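Local coordinates for protein putative ring-cleaving dioxygenase MhqO (Bacillus subtilis subsp. subtilis, PDB 3OAJ) that is a putative iron-dependent extradiol dioxygenase of the vicinal oxygen chelate fold that may cleave aromatic rings and so contribute to the breakdown of aromatic compounds, at residues N22-A27 with H48-G52; R132-N138 with A150-G155; S161-T167 with E259-I263. One frame throughout, in Å; residues are numbered along the deposited sequence.

Contact 1: N22-A27 with H48-G52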
ATOM      1  N   ASN A  22      -7.306 -13.244   1.892  1.00 12.69           N
ATOM      2  CA  ASN A  22      -6.863 -11.852   1.867  1.00 12.00           C
ATOM      3  C   ASN A  22      -7.881 -10.956   2.571  1.00 11.47           C
ATOM      4  O   ASN A  22      -7.537 -10.192   3.473  1.00 11.19           O
ATOM      5  CB  ASN A  22      -6.670 -11.444   0.400  1.00 12.34           C
ATOM      6  CG  ASN A  22      -6.286  -9.984   0.221  1.00 13.69           C
ATOM      7  OD1 ASN A  22      -6.987  -9.240  -0.458  1.00 12.85           O
ATOM      8  ND2 ASN A  22      -5.163  -9.584   0.786  1.00 12.64           N
ATOM      9  N   THR A  23      -9.148 -11.090   2.203  1.00 10.48           N
ATOM     10  CA  THR A  23     -10.187 -10.250   2.776  1.00 10.74           C
ATOM     11  C   THR A  23     -10.396 -10.521   4.269  1.00 10.72           C
ATOM     12  O   THR A  23     -10.592  -9.578   5.057  1.00 10.50           O
ATOM     13  CB  THR A  23     -11.517 -10.417   1.976  1.00 11.05           C
ATOM     14  OG1 THR A  23     -11.287 -10.031   0.615  1.00 11.34           O
ATOM     15  CG2 THR A  23     -12.643  -9.583   2.573  1.00 11.86           C
ATOM     16  N   ASP A  24     -10.405 -11.800   4.657  1.00 11.13           N
ATOM     17  CA  ASP A  24     -10.557 -12.135   6.073  1.00 11.42           C
ATOM     18  C   ASP A  24      -9.452 -11.484   6.898  1.00 11.36           C
ATOM     19  O   ASP A  24      -9.696 -11.096   8.039  1.00 12.28           O
ATOM     20  CB  ASP A  24     -10.557 -13.650   6.291  1.00 11.90           C
ATOM     21  CG  ASP A  24     -11.857 -14.318   5.867  1.00 14.54           C
ATOM     22  OD1 ASP A  24     -12.878 -13.623   5.663  1.00 13.06           O
ATOM     23  OD2 ASP A  24     -11.832 -15.557   5.752  1.00 14.03           O
ATOM     24  N   PHE A  25      -8.257 -11.325   6.331  1.00 10.85           N
ATOM     25  CA  PHE A  25      -7.209 -10.661   7.089  1.00 10.68           C
ATOM     26  C   PHE A  25      -7.374  -9.131   7.108  1.00 10.56           C
ATOM     27  O   PHE A  25      -7.456  -8.515   8.186  1.00 10.90           O
ATOM     28  CB  PHE A  25      -5.811 -11.044   6.601  1.00 11.67           C
ATOM     29  CG  PHE A  25      -4.726 -10.660   7.576  1.00 12.33           C
ATOM     30  CD1 PHE A  25      -4.496 -11.435   8.709  1.00 12.61           C
ATOM     31  CD2 PHE A  25      -3.937  -9.520   7.365  1.00 12.46           C
ATOM     32  CE1 PHE A  25      -3.526 -11.081   9.618  1.00 13.24           C
ATOM     33  CE2 PHE A  25      -2.950  -9.166   8.285  1.00 12.82           C
ATOM     34  CZ  PHE A  25      -2.741  -9.955   9.397  1.00 12.91           C
ATOM     35  N   TYR A  26      -7.448  -8.522   5.923  1.00 11.49           N
ATOM     36  CA  TYR A  26      -7.439  -7.060   5.826  1.00 10.95           C
ATOM     37  C   TYR A  26      -8.719  -6.402   6.316  1.00 11.33           C
ATOM     38  O   TYR A  26      -8.652  -5.374   6.992  1.00 11.16           O
ATOM     39  CB  TYR A  26      -6.962  -6.584   4.433  1.00 10.85           C
ATOM     40  CG  TYR A  26      -5.477  -6.839   4.309  1.00 10.60           C
ATOM     41  CD1 TYR A  26      -4.546  -5.866   4.696  1.00 10.94           C
ATOM     42  CD2 TYR A  26      -4.991  -8.067   3.844  1.00 10.42           C
ATOM     43  CE1 TYR A  26      -3.205  -6.102   4.649  1.00 10.95           C
ATOM     44  CE2 TYR A  26      -3.628  -8.318   3.793  1.00 10.44           C
ATOM     45  CZ  TYR A  26      -2.740  -7.319   4.186  1.00 10.53           C
ATOM     46  OH  TYR A  26      -1.394  -7.532   4.128  1.00 11.57           O
ATOM     47  N   ALA A  27      -9.871  -7.033   6.045  1.00 11.41           N
ATOM     48  CA  ALA A  27     -11.151  -6.574   6.611  1.00 11.24           C
ATOM     49  C   ALA A  27     -11.428  -7.210   7.971  1.00 11.56           C
ATOM     50  O   ALA A  27     -11.689  -6.502   8.949  1.00 12.88           O
ATOM     51  CB  ALA A  27     -12.314  -6.847   5.642  1.00 11.18           C
ATOM     52  N   HIS A  48      -8.662  -7.180  -8.678  1.00 11.40           N
ATOM     53  CA  HIS A  48      -7.847  -6.167  -8.059  1.00 10.97           C
ATOM     54  C   HIS A  48      -8.703  -5.598  -6.947  1.00 10.56           C
ATOM     55  O   HIS A  48      -9.734  -4.992  -7.226  1.00 11.35           O
ATOM     56  CB  HIS A  48      -7.473  -5.068  -9.060  1.00 11.63           C
ATOM     57  CG  HIS A  48      -6.399  -4.143  -8.568  1.00 10.28           C
ATOM     58  ND1 HIS A  48      -6.019  -3.009  -9.256  1.00 12.22           N
ATOM     59  CD2 HIS A  48      -5.651  -4.165  -7.437  1.00 11.49           C
ATOM     60  CE1 HIS A  48      -5.055  -2.396  -8.586  1.00 11.39           C
ATOM     61  NE2 HIS A  48      -4.812  -3.078  -7.483  1.00 11.45           N
ATOM     62  N   LEU A  49      -8.270  -5.808  -5.700  1.00  9.97           N
ATOM     63  CA  LEU A  49      -9.019  -5.366  -4.520  1.00 10.24           C
ATOM     64  C   LEU A  49      -8.294  -4.199  -3.869  1.00 10.15           C
ATOM     65  O   LEU A  49      -7.073  -4.223  -3.704  1.00 10.74           O
ATOM     66  CB  LEU A  49      -9.161  -6.504  -3.498  1.00 11.13           C
ATOM     67  CG  LEU A  49      -9.753  -7.822  -4.008  1.00 11.98           C
ATOM     68  CD1 LEU A  49      -9.857  -8.786  -2.824  1.00 11.41           C
ATOM     69  CD2 LEU A  49     -11.115  -7.605  -4.672  1.00 11.57           C
ATOM     70  N   TYR A  50      -9.060  -3.186  -3.475  1.00 10.10           N
ATOM     71  CA  TYR A  50      -8.516  -2.013  -2.786  1.00 10.64           C
ATOM     72  C   TYR A  50      -9.157  -1.903  -1.408  1.00 10.62           C
ATOM     73  O   TYR A  50     -10.393  -1.876  -1.275  1.00 11.27           O
ATOM     74  CB  TYR A  50      -8.837  -0.738  -3.559  1.00 11.26           C
ATOM     75  CG  TYR A  50      -8.210  -0.557  -4.924  1.00 11.74           C
ATOM     76  CD1 TYR A  50      -8.811  -1.073  -6.073  1.00 11.51           C
ATOM     77  CD2 TYR A  50      -7.075   0.233  -5.080  1.00 11.72           C
ATOM     78  CE1 TYR A  50      -8.275  -0.840  -7.344  1.00 12.46           C
ATOM     79  CE2 TYR A  50      -6.522   0.469  -6.337  1.00 12.22           C
ATOM     80  CZ  TYR A  50      -7.121  -0.081  -7.464  1.00 12.27           C
ATOM     81  OH  TYR A  50      -6.588   0.176  -8.706  1.00 13.37           O
ATOM     82  N   PHE A  51      -8.306  -1.861  -0.388  1.00 10.39           N
ATOM     83  CA  PHE A  51      -8.740  -1.657   0.999  1.00 10.69           C
ATOM     84  C   PHE A  51      -8.188  -0.330   1.497  1.00 10.76           C
ATOM     85  O   PHE A  51      -7.107   0.108   1.079  1.00 11.69           O
ATOM     86  CB  PHE A  51      -8.210  -2.771   1.918  1.00 11.50           C
ATOM     87  CG  PHE A  51      -8.752  -4.150   1.607  1.00 10.73           C
ATOM     88  CD1 PHE A  51      -9.850  -4.655   2.300  1.00 11.51           C
ATOM     89  CD2 PHE A  51      -8.145  -4.962   0.642  1.00 11.44           C
ATOM     90  CE1 PHE A  51     -10.345  -5.927   2.032  1.00 11.39           C
ATOM     91  CE2 PHE A  51      -8.650  -6.242   0.355  1.00 11.46           C
ATOM     92  CZ  PHE A  51      -9.741  -6.724   1.057  1.00 11.61           C
ATOM     93  N   GLY A  52      -8.907   0.311   2.408  1.00 10.82           N
ATOM     94  CA  GLY A  52      -8.400   1.542   2.990  1.00 11.07           C
ATOM     95  C   GLY A  52      -9.217   1.965   4.192  1.00 11.03           C
ATOM     96  O   GLY A  52      -9.917   1.139   4.805  1.00 11.29           O
TER
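F51 carries the meeting of strand 47-52 with helix 19-29: its ring rests against one side of the helix and touches N22, T23, Y26 and A27. Its CB leaves the strand toward the helix, with CG anti to the carbonyl carbon (chi1 -65°), and successive ring atoms meet Y26, A27, T23 and N22. CG and CD1 lie beneath CB of Y26, which stands 4.0 Å from the centroid of the F51 ring and 8° off its normal, a CH-pi contact over the middle of one face. CE1 reaches A27, 4.2 Å from its CB. At the far end CZ points to T23, whose OG1 lies in the ring plane, 3.7 Å from CZ of F51; that hydroxyl is hydrogen-bonded to the carbonyl of P19, one turn back. CE2 comes 3.5 Å from OD1 of N22, the amide plane standing 81° from the ring plane. L49, two residues earlier on the same strand face, brings CD1 to within 3.7 Å of the same OD1 of N22, and its side chain crosses that of T23 at about a right angle. The tyrosine ring of Y26 leads away from the strand, and its OH bonds to D121. L34 and I62 of the neighbouring strands also touch F51; helix 19-29 packs on one face of the sheet these strands form, in the vicinal oxygen chelate fold. No hydrogen bond crosses the interface: it holds by apolar and CH-pi contact, and OD1 of N22 is left buried among carbon atoms without a polar partner.

Contact 2: R132-N138 with A150-G155; sequences REEGEAN and AIKGFG
K152 threads its side chain into the loop formed by R132-N138 and ends among that loop's carbonyl groups. CG stands anti to the carbonyl carbon; the chain runs on extended to CD, bends at chi3 (-74°) and straightens again to NZ. CB passes 3.4 Å from O of E136, and the bend carries NZ to three backbone acceptors. The bond from NZ of K152 to O of R132 is 2.8 Å long; that to O of G135, 2.9 Å, is likewise tilted moderately from the carbonyl plane, whereas O of E134 is met from above its plane, 68° out of it. Three carbonyl oxygens thus surround the ammonium group and would be expected to stabilise its charge. The loop passes through G135 at positive phi, with O of G135 3.5 Å from CE of K152.

This loop follows strand 126-131, the last strand of the second beta-alpha-beta-beta-beta module of the vicinal oxygen chelate fold, and A150-G155 leads into strand 153-160, the first of the third, so the connection joins the first VOC domain to the second. Two waters lie between O of E136 and O of K152, within bonding distance of both, and a third joins N of N138 to O of A150.

N138 directs CG anti to its own N (chi1 172°), and its ND2 donates to O of I151 over 2.9 Å, while OD1 accepts from N of W140. NH1 of R132 reaches O of G155 at 3.1 Å, close to the guanidinium edge but somewhat out of its plane; NE of R132 pairs with E114.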
ATOM      1  N   ARG A 132       0.872   6.740  16.437  1.00 11.29           N
ATOM      2  CA  ARG A 132       1.211   8.166  16.244  1.00 12.26           C
ATOM      3  C   ARG A 132      -0.049   9.015  16.293  1.00 12.68           C
ATOM      4  O   ARG A 132      -1.095   8.604  15.790  1.00 12.42           O
ATOM      5  CB  ARG A 132       1.942   8.438  14.919  1.00 12.58           C
ATOM      6  CG  ARG A 132       3.238   7.663  14.696  1.00 13.16           C
ATOM      7  CD  ARG A 132       3.919   8.087  13.411  1.00 13.73           C
ATOM      8  NE  ARG A 132       5.130   7.304  13.229  1.00 13.34           N
ATOM      9  CZ  ARG A 132       5.429   6.585  12.145  1.00 12.55           C
ATOM     10  NH1 ARG A 132       4.608   6.599  11.100  1.00 12.93           N
ATOM     11  NH2 ARG A 132       6.561   5.886  12.100  1.00 12.86           N
ATOM     12  N   GLU A 133       0.049  10.196  16.906  1.00 13.84           N
ATOM     13  CA  GLU A 133      -1.078  11.129  16.981  1.00 14.54           C
ATOM     14  C   GLU A 133      -1.432  11.686  15.602  1.00 13.94           C
ATOM     15  O   GLU A 133      -2.618  11.845  15.276  1.00 13.35           O
ATOM     16  CB  GLU A 133      -0.786  12.278  17.972  1.00 16.47           C
ATOM     17  CG  GLU A 133      -1.980  13.226  18.233  1.00 23.43           C
ATOM     18  CD  GLU A 133      -3.103  12.584  19.045  1.00 20.09           C
ATOM     19  OE1 GLU A 133      -2.824  11.686  19.871  1.00 24.39           O
ATOM     20  OE2 GLU A 133      -4.274  12.996  18.874  1.00 24.93           O
ATOM     21  N   GLU A 134      -0.404  11.957  14.796  1.00 14.46           N
ATOM     22  CA  GLU A 134      -0.612  12.517  13.449  1.00 14.92           C
ATOM     23  C   GLU A 134      -1.461  11.579  12.581  1.00 13.93           C
ATOM     24  O   GLU A 134      -1.325  10.346  12.665  1.00 13.79           O
ATOM     25  CB  GLU A 134       0.739  12.812  12.773  1.00 17.24           C
ATOM     26  CG  GLU A 134       0.619  13.586  11.458  1.00 21.33           C
ATOM     27  CD  GLU A 134       1.960  13.954  10.817  1.00 20.19           C
ATOM     28  OE1 GLU A 134       2.902  13.136  10.837  1.00 22.02           O
ATOM     29  OE2 GLU A 134       2.053  15.078  10.269  1.00 22.84           O
ATOM     30  N   GLY A 135      -2.326  12.170  11.751  1.00 12.82           N
ATOM     31  CA  GLY A 135      -3.183  11.412  10.830  1.00 12.71           C
ATOM     32  C   GLY A 135      -4.601  11.313  11.359  1.00 12.72           C
ATOM     33  O   GLY A 135      -4.804  11.026  12.545  1.00 12.59           O
ATOM     34  N   GLU A 136      -5.572  11.561  10.483  1.00 13.05           N
ATOM     35  CA  GLU A 136      -6.984  11.548  10.862  1.00 14.11           C
ATOM     36  C   GLU A 136      -7.422  10.150  11.246  1.00 13.40           C
ATOM     37  O   GLU A 136      -7.024   9.178  10.593  1.00 12.80           O
ATOM     38  CB  GLU A 136      -7.871  11.996   9.705  1.00 17.39           C
ATOM     39  CG  GLU A 136      -7.592  13.359   9.152  1.00 25.82           C
ATOM     40  CD  GLU A 136      -8.677  13.804   8.190  1.00 22.01           C
ATOM     41  OE1 GLU A 136      -9.692  13.064   8.033  1.00 27.20           O
ATOM     42  OE2 GLU A 136      -8.520  14.906   7.617  1.00 27.37           O
ATOM     43  N   ALA A 137      -8.239  10.069  12.295  1.00 12.79           N
ATOM     44  CA  ALA A 137      -8.915   8.831  12.696  1.00 12.23           C
ATOM     45  C   ALA A 137      -9.646   8.175  11.524  1.00 11.27           C
ATOM     46  O   ALA A 137     -10.213   8.851  10.650  1.00 11.40           O
ATOM     47  CB  ALA A 137      -9.903   9.111  13.830  1.00 12.77           C
ATOM     48  N   ASN A 138      -9.616   6.848  11.532  1.00 10.68           N
ATOM     49  CA  ASN A 138     -10.401   6.019  10.621  1.00 10.91           C
ATOM     50  C   ASN A 138     -11.721   5.671  11.315  1.00 11.60           C
ATOM     51  O   ASN A 138     -11.735   4.977  12.323  1.00 11.64           O
ATOM     52  CB  ASN A 138      -9.589   4.761  10.239  1.00 11.49           C
ATOM     53  CG  ASN A 138     -10.391   3.741   9.436  1.00 11.24           C
ATOM     54  OD1 ASN A 138     -11.491   4.030   8.938  1.00 12.40           O
ATOM     55  ND2 ASN A 138      -9.809   2.550   9.263  1.00 11.84           N
ATOM     56  N   ALA A 150      -8.680   2.219  15.430  1.00  9.90           N
ATOM     57  CA  ALA A 150      -8.598   1.787  14.029  1.00 10.52           C
ATOM     58  C   ALA A 150      -7.328   2.273  13.353  1.00 10.41           C
ATOM     59  O   ALA A 150      -6.803   3.358  13.668  1.00 10.19           O
ATOM     60  CB  ALA A 150      -9.813   2.264  13.267  1.00 11.24           C
ATOM     61  N   ILE A 151      -6.833   1.460  12.420  1.00 10.27           N
ATOM     62  CA  ILE A 151      -5.706   1.843  11.572  1.00 10.29           C
ATOM     63  C   ILE A 151      -6.080   3.075  10.756  1.00  9.97           C
ATOM     64  O   ILE A 151      -7.060   3.072  10.009  1.00 10.51           O
ATOM     65  CB  ILE A 151      -5.278   0.660  10.667  1.00 10.59           C
ATOM     66  CG1 ILE A 151      -4.698  -0.450  11.550  1.00 10.48           C
ATOM     67  CG2 ILE A 151      -4.299   1.116   9.585  1.00 11.70           C
ATOM     68  CD1 ILE A 151      -4.565  -1.785  10.841  1.00 11.41           C
ATOM     69  N   LYS A 152      -5.290   4.132  10.916  1.00 10.01           N
ATOM     70  CA  LYS A 152      -5.559   5.421  10.265  1.00 10.12           C
ATOM     71  C   LYS A 152      -5.047   5.501   8.821  1.00 10.39           C
ATOM     72  O   LYS A 152      -5.429   6.380   8.053  1.00 11.89           O
ATOM     73  CB  LYS A 152      -4.961   6.547  11.104  1.00 10.75           C
ATOM     74  CG  LYS A 152      -5.496   6.528  12.537  1.00 12.63           C
ATOM     75  CD  LYS A 152      -5.220   7.816  13.299  1.00 11.77           C
ATOM     76  CE  LYS A 152      -3.754   7.930  13.698  1.00 12.26           C
ATOM     77  NZ  LYS A 152      -3.489   9.223  14.398  1.00 11.49           N
ATOM     78  N   GLY A 153      -4.178   4.576   8.454  1.00 10.30           N
ATOM     79  CA  GLY A 153      -3.589   4.548   7.109  1.00 10.66           C
ATOM     80  C   GLY A 153      -2.196   3.970   7.243  1.00  9.79           C
ATOM     81  O   GLY A 153      -1.876   3.352   8.262  1.00  9.39           O
ATOM     82  N   PHE A 154      -1.357   4.152   6.220  1.00  9.92           N
ATOM     83  CA  PHE A 154       0.045   3.773   6.347  1.00 10.00           C
ATOM     84  C   PHE A 154       0.761   4.746   7.252  1.00 10.13           C
ATOM     85  O   PHE A 154       0.535   5.948   7.169  1.00  9.99           O
ATOM     86  CB  PHE A 154       0.767   3.793   4.995  1.00 10.08           C
ATOM     87  CG  PHE A 154       0.190   2.855   3.984  1.00  9.77           C
ATOM     88  CD1 PHE A 154       0.064   1.501   4.270  1.00  9.66           C
ATOM     89  CD2 PHE A 154      -0.255   3.335   2.755  1.00 10.44           C
ATOM     90  CE1 PHE A 154      -0.474   0.636   3.330  1.00  8.83           C
ATOM     91  CE2 PHE A 154      -0.802   2.482   1.813  1.00  9.83           C
ATOM     92  CZ  PHE A 154      -0.905   1.126   2.094  1.00  9.67           C
ATOM     93  N   GLY A 155       1.625   4.220   8.108  1.00 10.34           N
ATOM     94  CA  GLY A 155       2.634   5.042   8.755  1.00 10.63           C
ATOM     95  C   GLY A 155       3.773   5.352   7.801  1.00 10.45           C
ATOM     96  O   GLY A 155       4.508   6.326   7.986  1.00 10.64           O
TER
HETATM   97  O   HOH W   1      -8.068   7.309   8.558  1.00 11.84           O
HETATM   98  O   HOH W   2      -5.486   9.240   8.245  1.00 17.44           O
HETATM   99  O   HOH W   3      -8.458   5.638  13.903  1.00 11.93           O

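Contact 3: S161-T167 with E259-I263; sequences SEQPDKT and EHGEI
T167 and E259 make the shortest polar contact between the start of helix 164-174 and the hairpin turn E259-I263, which links strands 253-258 and 264-269 in the second VOC domain. OG1 of T167 donates to OE2 of E259 over 2.7 Å, on the syn side of the carboxylate, and itself receives the hydroxyl proton of S161. The main-chain N of G261 reaches that same OE2 through the opposite face of the carboxylate plane, while N of I263 bonds to OE1 of E259 at 2.9 Å on its anti lone pair. To turn back over its own type I turn, E259 places CG between its N and carbonyl carbon (chi1 61°) and bends at chi2.

Of the bonds to main-chain oxygens, N of E162 to O of G261 is 2.9 Å long, nearly straight at 168°, and lies in the carbonyl plane on a lone pair. NE2 of Q163 adds a weak bond to O of H260, and its OE1 takes NZ of K166. OG of S161 accepts from N of Q163, an ST turn leading into the helix, with Q163 at the N-cap.

The remaining contacts are van der Waals. G261 packs closely on S161, its CA 3.2 Å from OG of S161. CD of K166 rests 3.7 Å from CB of H260, whose ring stacks on Y241. CD of E162 lies 3.6 Å from CG of E262, their like-charged oxygens apart; E162 also has a long, weak ion pair with R208. CD1 of I263 meets CB of S161, and its side chain comes about 6 Å from that of H218, a zinc ligand. The E259 carboxylate ties turn to helix through T167; its two oxygens take three bonds, from one hydroxyl and two backbone N-H groups, which would be expected to favour the ionised form.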
ATOM      1  N   SER A 161      16.555  -1.756  -1.061  1.00 11.91           N
ATOM      2  CA  SER A 161      17.092  -1.272  -2.323  1.00 12.19           C
ATOM      3  C   SER A 161      18.373  -2.014  -2.713  1.00 13.00           C
ATOM      4  O   SER A 161      19.222  -2.292  -1.856  1.00 13.72           O
ATOM      5  CB  SER A 161      17.378   0.230  -2.202  1.00 12.15           C
ATOM      6  OG  SER A 161      18.103   0.709  -3.319  1.00 12.55           O
ATOM      7  N   GLU A 162      18.528  -2.328  -3.998  1.00 13.35           N
ATOM      8  CA  GLU A 162      19.791  -2.898  -4.475  1.00 14.04           C
ATOM      9  C   GLU A 162      20.922  -1.870  -4.403  1.00 14.55           C
ATOM     10  O   GLU A 162      22.088  -2.239  -4.325  1.00 15.50           O
ATOM     11  CB  GLU A 162      19.669  -3.425  -5.903  1.00 15.03           C
ATOM     12  CG  GLU A 162      18.803  -4.670  -6.049  1.00 18.30           C
ATOM     13  CD  GLU A 162      18.858  -5.254  -7.449  1.00 16.97           C
ATOM     14  OE1 GLU A 162      19.803  -4.932  -8.204  1.00 18.67           O
ATOM     15  OE2 GLU A 162      17.955  -6.041  -7.785  1.00 19.58           O
ATOM     16  N   GLN A 163      20.560  -0.588  -4.427  1.00 14.47           N
ATOM     17  CA  GLN A 163      21.524   0.518  -4.409  1.00 14.68           C
ATOM     18  C   GLN A 163      21.040   1.644  -3.494  1.00 13.55           C
ATOM     19  O   GLN A 163      20.552   2.666  -3.968  1.00 12.37           O
ATOM     20  CB  GLN A 163      21.744   1.065  -5.819  1.00 16.67           C
ATOM     21  CG  GLN A 163      22.418   0.105  -6.787  1.00 21.62           C
ATOM     22  CD  GLN A 163      22.911   0.837  -8.008  1.00 19.79           C
ATOM     23  OE1 GLN A 163      23.897   1.577  -7.952  1.00 22.80           O
ATOM     24  NE2 GLN A 163      22.210   0.665  -9.115  1.00 22.84           N
ATOM     25  N   PRO A 164      21.155   1.446  -2.173  1.00 13.74           N
ATOM     26  CA  PRO A 164      20.543   2.379  -1.225  1.00 13.69           C
ATOM     27  C   PRO A 164      21.016   3.836  -1.366  1.00 14.00           C
ATOM     28  O   PRO A 164      20.226   4.741  -1.107  1.00 13.73           O
ATOM     29  CB  PRO A 164      20.939   1.804   0.140  1.00 14.30           C
ATOM     30  CG  PRO A 164      21.180   0.367  -0.110  1.00 20.89           C
ATOM     31  CD  PRO A 164      21.728   0.268  -1.493  1.00 14.13           C
ATOM     32  N   ASP A 165      22.269   4.068  -1.770  1.00 14.92           N
ATOM     33  CA  ASP A 165      22.749   5.441  -1.963  1.00 16.48           C
ATOM     34  C   ASP A 165      21.937   6.163  -3.045  1.00 15.06           C
ATOM     35  O   ASP A 165      21.586   7.339  -2.902  1.00 15.02           O
ATOM     36  CB  ASP A 165      24.249   5.483  -2.304  1.00 19.51           C
ATOM     37  CG  ASP A 165      25.146   5.050  -1.142  1.00 24.53           C
ATOM     38  OD1 ASP A 165      24.695   5.033   0.021  1.00 22.72           O
ATOM     39  OD2 ASP A 165      26.324   4.725  -1.398  1.00 22.64           O
ATOM     40  N   LYS A 166      21.607   5.438  -4.109  1.00 14.04           N
ATOM     41  CA  LYS A 166      20.839   5.993  -5.216  1.00 13.41           C
ATOM     42  C   LYS A 166      19.381   6.215  -4.830  1.00 11.87           C
ATOM     43  O   LYS A 166      18.815   7.246  -5.161  1.00 12.03           O
ATOM     44  CB  LYS A 166      20.944   5.104  -6.472  1.00 15.21           C
ATOM     45  CG  LYS A 166      22.362   4.977  -7.022  1.00 19.20           C
ATOM     46  CD  LYS A 166      22.367   5.123  -8.526  1.00 19.35           C
ATOM     47  CE  LYS A 166      23.792   5.132  -9.099  1.00 20.67           C
ATOM     48  NZ  LYS A 166      24.196   3.794  -9.602  1.00 22.51           N
ATOM     49  N   THR A 167      18.786   5.251  -4.127  1.00 11.32           N
ATOM     50  CA  THR A 167      17.415   5.415  -3.612  1.00 11.42           C
ATOM     51  C   THR A 167      17.305   6.604  -2.654  1.00 11.96           C
ATOM     52  O   THR A 167      16.353   7.383  -2.745  1.00 12.51           O
ATOM     53  CB  THR A 167      16.878   4.120  -2.968  1.00 11.45           C
ATOM     54  OG1 THR A 167      17.104   3.029  -3.882  1.00 11.19           O
ATOM     55  CG2 THR A 167      15.398   4.247  -2.634  1.00 12.87           C
ATOM     56  N   GLU A 259      13.166   2.518 -10.084  1.00 10.73           N
ATOM     57  CA  GLU A 259      14.275   3.343  -9.623  1.00 10.96           C
ATOM     58  C   GLU A 259      15.573   2.535  -9.611  1.00 11.82           C
ATOM     59  O   GLU A 259      15.565   1.344  -9.966  1.00 11.89           O
ATOM     60  CB  GLU A 259      13.922   4.069  -8.319  1.00 11.00           C
ATOM     61  CG  GLU A 259      13.582   3.192  -7.117  1.00 12.05           C
ATOM     62  CD  GLU A 259      14.817   2.665  -6.418  1.00 11.90           C
ATOM     63  OE1 GLU A 259      14.881   1.444  -6.203  1.00 12.66           O
ATOM     64  OE2 GLU A 259      15.740   3.458  -6.128  1.00 12.21           O
ATOM     65  N   HIS A 260      16.692   3.185  -9.278  1.00 12.01           N
ATOM     66  CA  HIS A 260      17.995   2.547  -9.495  1.00 12.00           C
ATOM     67  C   HIS A 260      18.277   1.386  -8.545  1.00 12.04           C
ATOM     68  O   HIS A 260      19.083   0.512  -8.866  1.00 12.98           O
ATOM     69  CB  HIS A 260      19.139   3.566  -9.459  1.00 12.54           C
ATOM     70  CG  HIS A 260      18.963   4.712 -10.409  1.00 13.17           C
ATOM     71  ND1 HIS A 260      18.498   4.553 -11.699  1.00 13.65           N
ATOM     72  CD2 HIS A 260      19.171   6.040 -10.250  1.00 12.80           C
ATOM     73  CE1 HIS A 260      18.454   5.728 -12.300  1.00 13.56           C
ATOM     74  NE2 HIS A 260      18.865   6.648 -11.446  1.00 13.64           N
ATOM     75  N   GLY A 261      17.627   1.387  -7.378  1.00 11.98           N
ATOM     76  CA  GLY A 261      17.712   0.246  -6.460  1.00 11.96           C
ATOM     77  C   GLY A 261      16.773  -0.895  -6.846  1.00 11.95           C
ATOM     78  O   GLY A 261      16.643  -1.880  -6.109  1.00 12.66           O
ATOM     79  N   GLU A 262      16.138  -0.754  -8.011  1.00 11.93           N
ATOM     80  CA  GLU A 262      15.257  -1.766  -8.622  1.00 12.18           C
ATOM     81  C   GLU A 262      13.840  -1.856  -8.043  1.00 11.08           C
ATOM     82  O   GLU A 262      13.062  -2.723  -8.450  1.00 10.97           O
ATOM     83  CB  GLU A 262      15.928  -3.149  -8.707  1.00 14.17           C
ATOM     84  CG  GLU A 262      17.074  -3.189  -9.724  1.00 19.41           C
ATOM     85  CD  GLU A 262      16.621  -2.766 -11.116  1.00 17.62           C
ATOM     86  OE1 GLU A 262      15.588  -3.289 -11.567  1.00 20.89           O
ATOM     87  OE2 GLU A 262      17.290  -1.918 -11.746  1.00 21.05           O
ATOM     88  N   ILE A 263      13.469  -0.942  -7.146  1.00 10.63           N
ATOM     89  CA  ILE A 263      12.098  -0.887  -6.669  1.00 10.81           C
ATOM     90  C   ILE A 263      11.235  -0.222  -7.735  1.00 10.78           C
ATOM     91  O   ILE A 263      11.641   0.787  -8.321  1.00 11.08           O
ATOM     92  CB  ILE A 263      12.001  -0.106  -5.345  1.00 11.26           C
ATOM     93  CG1 ILE A 263      12.995  -0.652  -4.314  1.00 10.72           C
ATOM     94  CG2 ILE A 263      10.602  -0.217  -4.763  1.00 11.02           C
ATOM     95  CD1 ILE A 263      13.163   0.258  -3.088  1.00 12.43           C
TER

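Contacts 1, 2 and 3 follow one another along the chain, each closing before the next opens. Contact 1 lies in the first VOC domain and contact 3 in the second, on opposite sides of the chain's centre with their own centres 29 Å apart. Contact 2 comes at the passage between the domains, its centre 17 Å from that of contact 1 and 28 Å from that of contact 3. Contact 3 joins the helix following strand 153-160 of contact 2 to a hairpin of the other sheet. That sheet, which includes strand 47-52, combines strands of both domains, and H11 of the first joins H218 and E266 of the second at one zinc ion.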